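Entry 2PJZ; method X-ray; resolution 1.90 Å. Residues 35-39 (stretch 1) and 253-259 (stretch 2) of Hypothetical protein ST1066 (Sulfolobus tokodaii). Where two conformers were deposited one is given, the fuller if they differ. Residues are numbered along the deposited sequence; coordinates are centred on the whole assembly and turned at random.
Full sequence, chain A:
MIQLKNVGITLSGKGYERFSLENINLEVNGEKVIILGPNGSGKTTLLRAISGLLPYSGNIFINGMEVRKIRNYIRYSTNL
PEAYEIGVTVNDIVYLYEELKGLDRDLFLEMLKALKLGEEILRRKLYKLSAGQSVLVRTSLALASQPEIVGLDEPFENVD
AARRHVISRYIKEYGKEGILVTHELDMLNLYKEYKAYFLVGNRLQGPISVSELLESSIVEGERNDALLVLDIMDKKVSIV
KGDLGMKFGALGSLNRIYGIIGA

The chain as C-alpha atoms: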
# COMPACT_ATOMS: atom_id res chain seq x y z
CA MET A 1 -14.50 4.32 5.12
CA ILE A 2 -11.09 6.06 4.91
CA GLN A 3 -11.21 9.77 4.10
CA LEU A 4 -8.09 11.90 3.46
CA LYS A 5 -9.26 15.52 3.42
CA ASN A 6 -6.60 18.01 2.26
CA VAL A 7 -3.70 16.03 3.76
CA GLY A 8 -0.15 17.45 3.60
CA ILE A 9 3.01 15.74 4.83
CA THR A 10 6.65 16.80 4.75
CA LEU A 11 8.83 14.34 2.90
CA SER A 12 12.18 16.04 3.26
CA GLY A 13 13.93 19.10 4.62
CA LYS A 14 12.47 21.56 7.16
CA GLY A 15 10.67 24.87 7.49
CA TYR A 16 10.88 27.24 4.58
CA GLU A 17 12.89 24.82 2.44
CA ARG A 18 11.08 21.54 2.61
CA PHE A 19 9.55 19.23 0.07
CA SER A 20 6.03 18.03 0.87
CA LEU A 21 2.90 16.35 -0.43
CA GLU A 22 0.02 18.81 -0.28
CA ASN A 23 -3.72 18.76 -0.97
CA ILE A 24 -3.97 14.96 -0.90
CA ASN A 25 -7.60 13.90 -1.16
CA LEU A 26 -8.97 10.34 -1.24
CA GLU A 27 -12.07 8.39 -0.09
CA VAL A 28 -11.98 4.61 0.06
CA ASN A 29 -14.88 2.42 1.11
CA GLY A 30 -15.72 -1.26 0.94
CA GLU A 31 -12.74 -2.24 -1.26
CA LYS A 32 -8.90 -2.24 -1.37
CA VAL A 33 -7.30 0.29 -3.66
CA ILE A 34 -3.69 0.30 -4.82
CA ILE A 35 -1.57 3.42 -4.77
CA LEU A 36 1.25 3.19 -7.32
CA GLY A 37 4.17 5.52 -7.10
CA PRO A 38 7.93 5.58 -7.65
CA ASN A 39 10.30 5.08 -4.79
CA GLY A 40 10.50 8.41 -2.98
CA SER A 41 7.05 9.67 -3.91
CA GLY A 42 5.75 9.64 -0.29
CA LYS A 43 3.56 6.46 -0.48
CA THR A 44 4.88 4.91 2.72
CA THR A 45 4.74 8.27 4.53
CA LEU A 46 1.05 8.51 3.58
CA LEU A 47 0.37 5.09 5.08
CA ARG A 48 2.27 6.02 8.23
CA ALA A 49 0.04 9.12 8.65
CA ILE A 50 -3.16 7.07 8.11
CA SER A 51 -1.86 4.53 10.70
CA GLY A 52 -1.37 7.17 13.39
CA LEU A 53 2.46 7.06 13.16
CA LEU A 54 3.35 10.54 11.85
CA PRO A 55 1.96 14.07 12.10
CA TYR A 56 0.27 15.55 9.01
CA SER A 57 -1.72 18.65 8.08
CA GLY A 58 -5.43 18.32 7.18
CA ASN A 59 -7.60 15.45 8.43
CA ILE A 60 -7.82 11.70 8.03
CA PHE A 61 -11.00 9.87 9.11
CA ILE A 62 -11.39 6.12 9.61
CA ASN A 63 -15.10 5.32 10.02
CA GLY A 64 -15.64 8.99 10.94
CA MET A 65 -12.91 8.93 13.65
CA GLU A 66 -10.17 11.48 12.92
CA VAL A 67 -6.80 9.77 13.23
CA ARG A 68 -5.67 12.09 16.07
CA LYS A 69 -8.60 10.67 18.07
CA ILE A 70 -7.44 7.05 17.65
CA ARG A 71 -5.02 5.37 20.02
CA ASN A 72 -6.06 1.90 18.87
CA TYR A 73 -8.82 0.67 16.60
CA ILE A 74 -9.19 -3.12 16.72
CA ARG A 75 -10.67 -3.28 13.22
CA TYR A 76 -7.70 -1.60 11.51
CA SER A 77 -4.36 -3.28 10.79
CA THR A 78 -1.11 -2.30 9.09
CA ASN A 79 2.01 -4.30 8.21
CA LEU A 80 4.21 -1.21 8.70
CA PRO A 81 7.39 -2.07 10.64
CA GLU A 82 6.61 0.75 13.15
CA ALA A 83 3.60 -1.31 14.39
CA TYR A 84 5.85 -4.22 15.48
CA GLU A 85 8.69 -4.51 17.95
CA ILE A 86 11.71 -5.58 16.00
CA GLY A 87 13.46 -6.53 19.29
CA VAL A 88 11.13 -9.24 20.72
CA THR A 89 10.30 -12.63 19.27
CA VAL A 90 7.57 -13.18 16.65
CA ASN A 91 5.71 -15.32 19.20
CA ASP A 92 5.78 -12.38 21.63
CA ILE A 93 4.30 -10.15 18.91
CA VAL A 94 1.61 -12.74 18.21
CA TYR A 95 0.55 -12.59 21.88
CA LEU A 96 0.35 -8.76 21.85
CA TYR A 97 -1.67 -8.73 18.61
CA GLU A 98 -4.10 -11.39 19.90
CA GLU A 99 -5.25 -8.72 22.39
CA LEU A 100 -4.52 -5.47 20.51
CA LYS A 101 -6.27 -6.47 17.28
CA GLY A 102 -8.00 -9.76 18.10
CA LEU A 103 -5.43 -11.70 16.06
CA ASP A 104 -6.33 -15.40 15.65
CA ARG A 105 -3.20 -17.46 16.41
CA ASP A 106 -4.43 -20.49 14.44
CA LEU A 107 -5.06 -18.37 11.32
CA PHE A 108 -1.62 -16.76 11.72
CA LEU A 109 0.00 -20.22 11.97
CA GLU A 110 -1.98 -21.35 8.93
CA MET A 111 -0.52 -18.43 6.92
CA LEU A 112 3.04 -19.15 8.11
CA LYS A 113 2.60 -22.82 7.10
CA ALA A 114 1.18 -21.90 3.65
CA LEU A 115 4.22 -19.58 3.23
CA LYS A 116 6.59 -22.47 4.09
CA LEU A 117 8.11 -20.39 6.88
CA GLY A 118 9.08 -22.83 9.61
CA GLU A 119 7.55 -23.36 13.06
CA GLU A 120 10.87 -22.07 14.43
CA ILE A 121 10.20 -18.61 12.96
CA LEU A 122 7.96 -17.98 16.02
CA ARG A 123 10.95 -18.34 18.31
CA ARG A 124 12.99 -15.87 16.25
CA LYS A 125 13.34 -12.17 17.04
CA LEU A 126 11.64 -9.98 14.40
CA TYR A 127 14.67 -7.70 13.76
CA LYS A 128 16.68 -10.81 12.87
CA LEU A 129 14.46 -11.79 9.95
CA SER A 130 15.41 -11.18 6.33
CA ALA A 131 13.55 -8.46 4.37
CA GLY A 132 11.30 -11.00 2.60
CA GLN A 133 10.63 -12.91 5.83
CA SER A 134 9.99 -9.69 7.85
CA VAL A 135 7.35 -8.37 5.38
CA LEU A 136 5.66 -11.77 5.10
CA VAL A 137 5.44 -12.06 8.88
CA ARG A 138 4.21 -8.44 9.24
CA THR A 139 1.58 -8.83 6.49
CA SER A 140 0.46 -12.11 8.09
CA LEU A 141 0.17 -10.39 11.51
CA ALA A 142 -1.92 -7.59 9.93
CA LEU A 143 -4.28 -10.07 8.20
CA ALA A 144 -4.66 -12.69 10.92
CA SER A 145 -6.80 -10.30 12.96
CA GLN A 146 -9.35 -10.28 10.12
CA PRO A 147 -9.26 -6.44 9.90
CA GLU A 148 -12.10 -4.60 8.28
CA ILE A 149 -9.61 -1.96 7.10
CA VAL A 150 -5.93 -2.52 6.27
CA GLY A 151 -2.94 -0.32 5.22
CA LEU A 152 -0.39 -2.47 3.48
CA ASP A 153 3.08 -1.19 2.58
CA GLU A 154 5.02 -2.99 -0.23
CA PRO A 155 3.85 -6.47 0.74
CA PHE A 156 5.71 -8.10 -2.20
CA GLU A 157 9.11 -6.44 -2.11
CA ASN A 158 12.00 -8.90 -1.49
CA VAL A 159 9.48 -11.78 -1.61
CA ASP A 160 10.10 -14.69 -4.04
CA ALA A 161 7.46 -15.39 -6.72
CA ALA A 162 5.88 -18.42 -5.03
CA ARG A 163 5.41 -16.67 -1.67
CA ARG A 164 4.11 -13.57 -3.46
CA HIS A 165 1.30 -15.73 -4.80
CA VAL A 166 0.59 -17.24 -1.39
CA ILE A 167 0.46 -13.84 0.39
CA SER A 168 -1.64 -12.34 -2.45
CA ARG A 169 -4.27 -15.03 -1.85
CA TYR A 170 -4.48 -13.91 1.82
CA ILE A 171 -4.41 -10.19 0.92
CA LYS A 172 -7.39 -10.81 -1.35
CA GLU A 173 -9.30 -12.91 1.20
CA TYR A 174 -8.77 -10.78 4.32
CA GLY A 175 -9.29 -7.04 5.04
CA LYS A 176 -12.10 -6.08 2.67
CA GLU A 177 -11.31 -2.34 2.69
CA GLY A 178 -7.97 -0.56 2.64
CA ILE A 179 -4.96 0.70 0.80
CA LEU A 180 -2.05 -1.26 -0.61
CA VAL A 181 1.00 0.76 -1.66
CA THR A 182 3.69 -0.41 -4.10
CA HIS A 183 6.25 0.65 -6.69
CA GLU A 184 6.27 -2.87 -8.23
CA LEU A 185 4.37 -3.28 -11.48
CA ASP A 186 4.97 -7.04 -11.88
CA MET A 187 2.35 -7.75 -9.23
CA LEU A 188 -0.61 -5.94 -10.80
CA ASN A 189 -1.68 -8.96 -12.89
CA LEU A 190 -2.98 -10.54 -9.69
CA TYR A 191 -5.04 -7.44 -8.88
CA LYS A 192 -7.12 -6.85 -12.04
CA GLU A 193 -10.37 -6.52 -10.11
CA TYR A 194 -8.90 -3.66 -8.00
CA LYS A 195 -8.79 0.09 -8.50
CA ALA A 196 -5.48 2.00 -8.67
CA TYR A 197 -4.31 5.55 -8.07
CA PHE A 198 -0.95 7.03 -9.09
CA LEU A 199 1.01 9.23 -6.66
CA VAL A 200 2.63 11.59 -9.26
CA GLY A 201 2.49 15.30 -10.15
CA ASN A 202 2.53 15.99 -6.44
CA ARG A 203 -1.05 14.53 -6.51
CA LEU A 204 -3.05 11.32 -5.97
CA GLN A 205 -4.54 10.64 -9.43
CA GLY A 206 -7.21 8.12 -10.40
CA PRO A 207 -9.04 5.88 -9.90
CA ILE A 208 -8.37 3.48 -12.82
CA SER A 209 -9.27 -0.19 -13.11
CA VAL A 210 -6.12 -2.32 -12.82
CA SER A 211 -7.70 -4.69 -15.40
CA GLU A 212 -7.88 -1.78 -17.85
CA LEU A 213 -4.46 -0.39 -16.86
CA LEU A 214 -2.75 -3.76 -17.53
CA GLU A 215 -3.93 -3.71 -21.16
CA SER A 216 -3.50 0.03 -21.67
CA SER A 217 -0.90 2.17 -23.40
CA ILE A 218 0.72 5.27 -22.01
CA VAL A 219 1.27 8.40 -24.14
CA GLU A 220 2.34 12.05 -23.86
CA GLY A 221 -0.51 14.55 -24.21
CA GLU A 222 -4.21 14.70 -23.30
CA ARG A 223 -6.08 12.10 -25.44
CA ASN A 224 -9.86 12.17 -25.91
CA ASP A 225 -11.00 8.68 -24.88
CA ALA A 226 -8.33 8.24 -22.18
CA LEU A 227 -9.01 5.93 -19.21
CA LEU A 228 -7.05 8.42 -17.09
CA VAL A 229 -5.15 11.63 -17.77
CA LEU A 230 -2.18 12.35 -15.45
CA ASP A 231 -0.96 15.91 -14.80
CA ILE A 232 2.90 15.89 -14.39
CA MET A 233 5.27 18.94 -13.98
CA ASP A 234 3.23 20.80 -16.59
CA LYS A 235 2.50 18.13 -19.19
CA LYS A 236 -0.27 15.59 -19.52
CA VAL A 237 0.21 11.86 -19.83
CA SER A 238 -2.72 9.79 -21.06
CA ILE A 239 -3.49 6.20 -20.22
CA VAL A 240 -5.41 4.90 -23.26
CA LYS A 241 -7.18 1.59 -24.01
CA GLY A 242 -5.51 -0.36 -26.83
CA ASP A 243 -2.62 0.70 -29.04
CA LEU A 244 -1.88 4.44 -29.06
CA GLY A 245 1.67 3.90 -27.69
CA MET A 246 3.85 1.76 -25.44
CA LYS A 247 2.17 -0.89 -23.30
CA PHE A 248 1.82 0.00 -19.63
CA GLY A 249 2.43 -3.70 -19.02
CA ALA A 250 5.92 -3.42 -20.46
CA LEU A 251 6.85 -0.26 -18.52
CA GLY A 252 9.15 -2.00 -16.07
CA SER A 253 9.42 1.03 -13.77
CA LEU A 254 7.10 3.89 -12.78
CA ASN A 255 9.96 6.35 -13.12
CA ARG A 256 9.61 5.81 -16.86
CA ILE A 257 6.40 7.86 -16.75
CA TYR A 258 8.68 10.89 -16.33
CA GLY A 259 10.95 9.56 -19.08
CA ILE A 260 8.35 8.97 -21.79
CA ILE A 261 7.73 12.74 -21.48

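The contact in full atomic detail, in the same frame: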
# COMPACT_ATOMS: atom_id res chain seq x y z
N ILE A 35 -2.15 2.14 -4.44
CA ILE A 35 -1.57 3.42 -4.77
C ILE A 35 -0.21 3.07 -5.35
O ILE A 35 0.57 2.38 -4.68
CB ILE A 35 -1.41 4.32 -3.52
CG1 ILE A 35 -2.79 4.73 -2.98
CG2 ILE A 35 -0.55 5.57 -3.86
CD1 ILE A 35 -2.70 5.66 -1.72
N LEU A 36 0.02 3.51 -6.59
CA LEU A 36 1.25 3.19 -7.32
C LEU A 36 2.09 4.43 -7.37
O LEU A 36 1.61 5.49 -7.68
CB LEU A 36 0.96 2.78 -8.79
CG LEU A 36 0.15 1.53 -9.02
CD1 LEU A 36 -0.21 1.43 -10.53
CD2 LEU A 36 0.95 0.30 -8.52
N GLY A 37 3.35 4.31 -7.02
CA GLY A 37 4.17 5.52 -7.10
C GLY A 37 5.61 5.07 -7.08
O GLY A 37 5.91 4.05 -6.47
N PRO A 38 6.50 5.85 -7.73
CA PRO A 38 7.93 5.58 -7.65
C PRO A 38 8.46 5.62 -6.24
O PRO A 38 7.85 6.24 -5.35
CB PRO A 38 8.56 6.70 -8.51
CG PRO A 38 7.53 7.70 -8.72
CD PRO A 38 6.19 7.01 -8.59
N ASN A 39 9.60 4.97 -6.04
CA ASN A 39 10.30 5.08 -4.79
C ASN A 39 10.51 6.57 -4.56
O ASN A 39 10.74 7.34 -5.50
CB ASN A 39 11.62 4.27 -4.80
CG ASN A 39 11.41 2.81 -4.38
OD1 ASN A 39 10.45 2.48 -3.66
ND2 ASN A 39 12.31 1.92 -4.82
N SER A 253 9.25 0.14 -14.93
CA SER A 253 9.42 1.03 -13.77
C SER A 253 8.56 2.27 -13.89
O SER A 253 8.48 2.87 -14.96
CB SER A 253 10.90 1.46 -13.64
OG SER A 253 10.99 2.61 -12.80
N LEU A 254 7.92 2.68 -12.79
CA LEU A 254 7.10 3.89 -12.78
C LEU A 254 7.87 5.16 -13.08
O LEU A 254 7.28 6.14 -13.52
CB LEU A 254 6.36 4.06 -11.44
CG LEU A 254 5.23 3.05 -11.22
CD1 LEU A 254 4.96 2.89 -9.71
CD2 LEU A 254 3.98 3.48 -11.99
N ASN A 255 9.18 5.16 -12.82
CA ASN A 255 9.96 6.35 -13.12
C ASN A 255 9.95 6.64 -14.63
O ASN A 255 10.14 7.77 -15.04
CB ASN A 255 11.37 6.29 -12.48
CG ASN A 255 11.36 6.72 -10.99
OD1 ASN A 255 11.81 5.98 -10.10
ND2 ASN A 255 10.84 7.92 -10.72
N ARG A 256 9.66 5.63 -15.43
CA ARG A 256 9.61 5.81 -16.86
C ARG A 256 8.43 6.65 -17.34
O ARG A 256 8.43 7.13 -18.47
CB ARG A 256 9.77 4.46 -17.56
CG ARG A 256 11.02 3.75 -17.00
CD ARG A 256 11.85 2.99 -18.01
NE ARG A 256 12.99 2.38 -17.33
CZ ARG A 256 13.08 1.09 -17.05
NH1 ARG A 256 12.09 0.27 -17.41
NH2 ARG A 256 14.15 0.60 -16.44
N ILE A 257 7.44 6.88 -16.47
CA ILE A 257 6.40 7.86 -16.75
C ILE A 257 6.99 9.26 -16.96
O ILE A 257 6.54 10.03 -17.82
CB ILE A 257 5.34 7.91 -15.62
CG1 ILE A 257 4.62 6.55 -15.48
CG2 ILE A 257 4.35 9.01 -15.88
CD1 ILE A 257 3.59 6.52 -14.28
N TYR A 258 8.00 9.60 -16.16
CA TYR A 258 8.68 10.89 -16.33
C TYR A 258 9.47 10.89 -17.63
O TYR A 258 9.50 11.89 -18.34
CB TYR A 258 9.63 11.12 -15.16
CG TYR A 258 8.92 11.22 -13.84
CD1 TYR A 258 7.96 12.19 -13.63
CD2 TYR A 258 9.22 10.35 -12.78
CE1 TYR A 258 7.31 12.31 -12.42
CE2 TYR A 258 8.57 10.47 -11.56
CZ TYR A 258 7.62 11.45 -11.39
OH TYR A 258 6.95 11.59 -10.20
N GLY A 259 10.10 9.76 -17.91
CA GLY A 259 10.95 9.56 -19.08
C GLY A 259 10.20 9.63 -20.40
O GLY A 259 10.63 10.35 -21.31

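No hydrogen bond joins these two stretches. The touching residues are at least 216 apart in sequence, and the CA atoms of P38 and L254 are 5.5 Å apart; the contact rests on packing alone, and L254 makes three of the five residue contacts. Stretch 1 leaves a strand at L36 and runs as loop through G37, P38 and N39. Stretch 2 is a turn that leads into a helix, and it meets the loop just beyond the strand. Together they bury 247 Å², both sides summed, with the largest shares on L254 and P38.

L254 points its CA-to-CB bond toward stretch 1, and its chi1 m, chi2 t conformation carries CD1 to the backbone where the strand gives way to loop. There L254 CD1 lies 3.4 Å from G37 N and 4.0 Å from L36 C. The same methyl, L254 CD1, is 4.1 Å from L36 CB, an apolar contact between side chains that are both buried. G37 meets the leucine through its main chain; an ideal CB on G37 would point away from stretch 2, 5.3 Å from L254 CD1. Farther along, P38 CD packs 4.1 Å from L254 CB, while P38 N is 3.9 Å from L254 CD1, so the leucine follows the chain from strand end to proline.

The P38 ring, in C-gamma endo pucker, also meets two other residues of stretch 2. P38 CG lies 4.1 Å from Y258 CE2, approaching the aromatic ring obliquely. P38 CB lies 3.4 Å from N255 ND2, a close van der Waals approach in which the carbon offers the amide no acceptor. The CA-to-CB bond of N255 points sideways, but the end of its side chain comes nearer, in the deposited conformer given here.

Hydrogen bonds within stretch 2 hold this packing surface in shape. S253 to R256 form a type I beta turn, with R256 N donating to S253 O at 3.0 Å. The serine side chain adds a capping bond, S253 OG accepting from N255 N at 3.1 Å with an N-H...O angle of 145°. Next, I257 N donates to L254 O and Y258 N to N255 O, each at 3.0 Å. The coiled backbone thus places L254, N255 and Y258 around the proline. I257 also directs its CA-to-CB bond toward stretch 1, yet its side chain makes no contact, I257 CD1 lying 6.3 Å from P38 CD.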